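Local coordinates for protein (S)-ureidoglycine--glyoxylate transaminase (PDB 3ISL) that catalyses the pyridoxal-phosphate-dependent transamination between (S)-ureidoglycine and glyoxylate, yielding oxalurate and glycine in purine catabolism, at residues T59-A64 with P208-E213. Sequence-based numbering, arbitrary orientation.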
ATOM      1  N   THR A  59      -6.824  18.653 -14.336  1.00 21.29           N
ATOM      2  CA  THR A  59      -6.425  18.075 -15.611  1.00 21.05           C
ATOM      3  C   THR A  59      -7.558  17.371 -16.353  1.00 22.40           C
ATOM      4  O   THR A  59      -8.526  16.885 -15.753  1.00 21.60           O
ATOM      5  CB  THR A  59      -5.271  17.070 -15.429  1.00 21.08           C
ATOM      6  OG1 THR A  59      -4.821  16.658 -16.703  1.00 18.70           O
ATOM      7  CG2 THR A  59      -5.721  15.778 -14.636  1.00 21.06           C
ATOM      8  N   LYS A  60      -7.416  17.309 -17.674  1.00 23.27           N
ATOM      9  CA  LYS A  60      -8.318  16.531 -18.498  1.00 25.25           C
ATOM     10  C   LYS A  60      -7.803  15.125 -18.773  1.00 24.48           C
ATOM     11  O   LYS A  60      -8.454  14.363 -19.531  1.00 25.55           O
ATOM     12  CB  LYS A  60      -8.573  17.257 -19.830  1.00 26.77           C
ATOM     13  CG  LYS A  60      -9.238  18.614 -19.621  1.00 30.28           C
ATOM     14  CD  LYS A  60     -10.565  18.506 -18.830  1.00 35.66           C
ATOM     15  CE  LYS A  60     -11.149  19.930 -18.592  1.00 38.04           C
ATOM     16  NZ  LYS A  60     -11.706  20.076 -17.215  1.00 37.40           N
ATOM     17  N   ASN A  61      -6.630  14.801 -18.244  1.00 23.42           N
ATOM     18  CA  ASN A  61      -5.957  13.523 -18.585  1.00 25.33           C
ATOM     19  C   ASN A  61      -6.914  12.337 -18.394  1.00 26.29           C
ATOM     20  O   ASN A  61      -7.570  12.236 -17.327  1.00 25.90           O
ATOM     21  CB  ASN A  61      -4.777  13.253 -17.623  1.00 24.14           C
ATOM     22  CG  ASN A  61      -3.555  14.087 -17.920  1.00 23.77           C
ATOM     23  OD1 ASN A  61      -3.387  14.581 -19.026  1.00 20.31           O
ATOM     24  ND2 ASN A  61      -2.668  14.236 -16.908  1.00 19.82           N
ATOM     25  N   ARG A  62      -6.948  11.431 -19.361  1.00 27.44           N
ATOM     26  CA  ARG A  62      -7.613  10.137 -19.209  1.00 29.80           C
ATOM     27  C   ARG A  62      -7.030   9.387 -18.033  1.00 30.33           C
ATOM     28  O   ARG A  62      -7.760   8.692 -17.309  1.00 30.90           O
ATOM     29  CB  ARG A  62      -7.499   9.287 -20.499  1.00 31.51           C
ATOM     30  CG  ARG A  62      -8.554   8.115 -20.579  1.00 37.81           C
ATOM     31  CD  ARG A  62      -8.719   7.454 -22.011  1.00 44.87           C
ATOM     32  NE  ARG A  62      -9.209   8.403 -23.042  1.00 50.02           N
ATOM     33  CZ  ARG A  62      -8.438   8.998 -23.964  1.00 51.73           C
ATOM     34  NH1 ARG A  62      -7.117   8.750 -24.018  1.00 51.70           N
ATOM     35  NH2 ARG A  62      -8.981   9.848 -24.835  1.00 51.48           N
ATOM     36  N   TRP A  63      -5.716   9.511 -17.823  1.00 29.57           N
ATOM     37  CA  TRP A  63      -5.043   8.699 -16.791  1.00 28.87           C
ATOM     38  C   TRP A  63      -4.930   9.487 -15.436  1.00 28.63           C
ATOM     39  O   TRP A  63      -4.116  10.439 -15.315  1.00 27.44           O
ATOM     40  CB  TRP A  63      -3.704   8.147 -17.325  1.00 28.59           C
ATOM     41  CG  TRP A  63      -3.868   7.345 -18.658  1.00 31.60           C
ATOM     42  CD1 TRP A  63      -4.150   6.014 -18.769  1.00 33.14           C
ATOM     43  CD2 TRP A  63      -3.865   7.858 -20.022  1.00 33.74           C
ATOM     44  NE1 TRP A  63      -4.306   5.655 -20.103  1.00 29.19           N
ATOM     45  CE2 TRP A  63      -4.150   6.766 -20.886  1.00 34.97           C
ATOM     46  CE3 TRP A  63      -3.674   9.144 -20.595  1.00 39.64           C
ATOM     47  CZ2 TRP A  63      -4.194   6.902 -22.332  1.00 38.10           C
ATOM     48  CZ3 TRP A  63      -3.740   9.290 -22.041  1.00 35.06           C
ATOM     49  CH2 TRP A  63      -3.999   8.172 -22.872  1.00 40.11           C
ATOM     50  N   ALA A  64      -5.786   9.117 -14.466  1.00 25.91           N
ATOM     51  CA  ALA A  64      -5.724   9.632 -13.101  1.00 24.54           C
ATOM     52  C   ALA A  64      -6.362   8.599 -12.175  1.00 24.45           C
ATOM     53  O   ALA A  64      -7.539   8.365 -12.264  1.00 24.55           O
ATOM     54  CB  ALA A  64      -6.426  10.978 -12.993  1.00 22.77           C
ATOM     55  N   PRO A 208      -2.138   8.775  -5.421  1.00 30.12           N
ATOM     56  CA  PRO A 208      -2.862   9.219  -6.640  1.00 28.82           C
ATOM     57  C   PRO A 208      -1.874   9.751  -7.679  1.00 26.22           C
ATOM     58  O   PRO A 208      -1.000  10.571  -7.347  1.00 25.71           O
ATOM     59  CB  PRO A 208      -3.733  10.403  -6.164  1.00 27.78           C
ATOM     60  CG  PRO A 208      -3.690  10.390  -4.693  1.00 29.52           C
ATOM     61  CD  PRO A 208      -2.444   9.602  -4.249  1.00 30.06           C
ATOM     62  N   ILE A 209      -2.041   9.307  -8.909  1.00 25.80           N
ATOM     63  CA  ILE A 209      -1.153   9.731  -9.994  1.00 25.94           C
ATOM     64  C   ILE A 209      -1.981  10.210 -11.124  1.00 24.70           C
ATOM     65  O   ILE A 209      -3.123   9.798 -11.259  1.00 25.66           O
ATOM     66  CB  ILE A 209      -0.182   8.617 -10.496  1.00 25.17           C
ATOM     67  CG1 ILE A 209      -0.940   7.459 -11.117  1.00 26.08           C
ATOM     68  CG2 ILE A 209       0.696   8.099  -9.368  1.00 27.33           C
ATOM     69  CD1 ILE A 209       0.007   6.340 -11.738  1.00 28.15           C
ATOM     70  N   THR A 210      -1.401  11.069 -11.946  1.00 24.65           N
ATOM     71  CA  THR A 210      -1.993  11.405 -13.191  1.00 23.67           C
ATOM     72  C   THR A 210      -0.899  11.596 -14.237  1.00 25.10           C
ATOM     73  O   THR A 210       0.231  12.056 -13.935  1.00 24.80           O
ATOM     74  CB  THR A 210      -2.910  12.699 -13.082  1.00 25.22           C
ATOM     75  OG1 THR A 210      -3.695  12.855 -14.261  1.00 21.73           O
ATOM     76  CG2 THR A 210      -2.127  13.947 -12.819  1.00 20.03           C
ATOM     77  N   TYR A 211      -1.262  11.322 -15.484  1.00 25.17           N
ATOM     78  CA  TYR A 211      -0.367  11.578 -16.593  1.00 26.31           C
ATOM     79  C   TYR A 211      -1.115  11.641 -17.930  1.00 26.79           C
ATOM     80  O   TYR A 211      -2.250  11.198 -18.014  1.00 26.84           O
ATOM     81  CB  TYR A 211       0.743  10.541 -16.620  1.00 24.24           C
ATOM     82  CG  TYR A 211       0.265   9.120 -16.746  1.00 27.49           C
ATOM     83  CD1 TYR A 211      -0.023   8.542 -18.002  1.00 28.94           C
ATOM     84  CD2 TYR A 211       0.125   8.327 -15.614  1.00 24.59           C
ATOM     85  CE1 TYR A 211      -0.422   7.176 -18.099  1.00 25.52           C
ATOM     86  CE2 TYR A 211      -0.273   7.006 -15.706  1.00 27.24           C
ATOM     87  CZ  TYR A 211      -0.565   6.451 -16.928  1.00 27.47           C
ATOM     88  OH  TYR A 211      -0.951   5.156 -16.937  1.00 25.41           O
ATOM     89  N   ASN A 212      -0.460  12.244 -18.931  1.00 28.07           N
ATOM     90  CA  ASN A 212      -1.024  12.537 -20.274  1.00 28.41           C
ATOM     91  C   ASN A 212      -0.628  11.500 -21.300  1.00 29.14           C
ATOM     92  O   ASN A 212      -0.031  10.475 -20.957  1.00 29.60           O
ATOM     93  CB  ASN A 212      -0.651  13.983 -20.760  1.00 27.48           C
ATOM     94  CG  ASN A 212       0.883  14.229 -20.894  1.00 26.52           C
ATOM     95  OD1 ASN A 212       1.692  13.312 -20.857  1.00 26.78           O
ATOM     96  ND2 ASN A 212       1.258  15.484 -21.058  1.00 25.18           N
ATOM     97  N   GLU A 213      -0.984  11.759 -22.564  1.00 31.76           N
ATOM     98  CA  GLU A 213      -0.777  10.863 -23.715  1.00 31.13           C
ATOM     99  C   GLU A 213       0.720  10.789 -24.078  1.00 30.87           C
ATOM    100  O   GLU A 213       1.210   9.722 -24.459  1.00 30.75           O
ATOM    101  CB  GLU A 213      -1.668  11.318 -24.892  1.00 32.42           C
ATOM    102  CG  GLU A 213      -1.105  11.037 -26.306  1.00 39.37           C
ATOM    103  CD  GLU A 213      -2.094  11.312 -27.533  1.00 48.17           C
ATOM    104  OE1 GLU A 213      -2.249  10.390 -28.379  1.00 47.03           O
ATOM    105  OE2 GLU A 213      -2.686  12.431 -27.653  1.00 49.07           O
TER
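W63 and A64 of strand 63-68 meet T210 and Y211 of strand 206-211 in the mixed sheet of this class-V aminotransferase, a fold-type I PLP enzyme. Strand 63-68 is outermost in that sheet within this chain, and strand 206-211 runs antiparallel beside it. A64 and T210 form a non-hydrogen-bonded pair, with CA atoms 4.1 Å apart. The backbone oxygen of W63 accepts twice. Y211 N donates to W63 O at 3.0 Å, and the hydroxyl T210 OG1 donates to the same oxygen at 2.7 Å. T210 OG1 lies anti to its own backbone N (chi1 -168°), which turns it to this carbonyl. It also accepts from N61 ND2 at 3.2 Å; the N-H points nearly straight at it (167°), and the oxygen lies in the amide plane. N61 N donates in turn to T59 OG1, closing an ST turn, and T59 OG1 is also bonded to D185. On the other side of the strand pair, W63 CB sits over one face of the Y211 ring, a CH-pi contact 3.6 Å from the centroid. The indole five-membered ring is almost parallel to the phenol ring but slid aside, with little overlap. Y211 OH bonds to E255 and Y65. An alanine at Y211 would probably open a gap beneath W63 CB and leave E255 and Y65 without their hydroxyl partner. Just beyond the strand, N212 is the N-cap of helix 213-220: its OD1 takes V215 N, and its ND2 bonds D190. N61 OD1 rests against N212 CB at 3.3 Å.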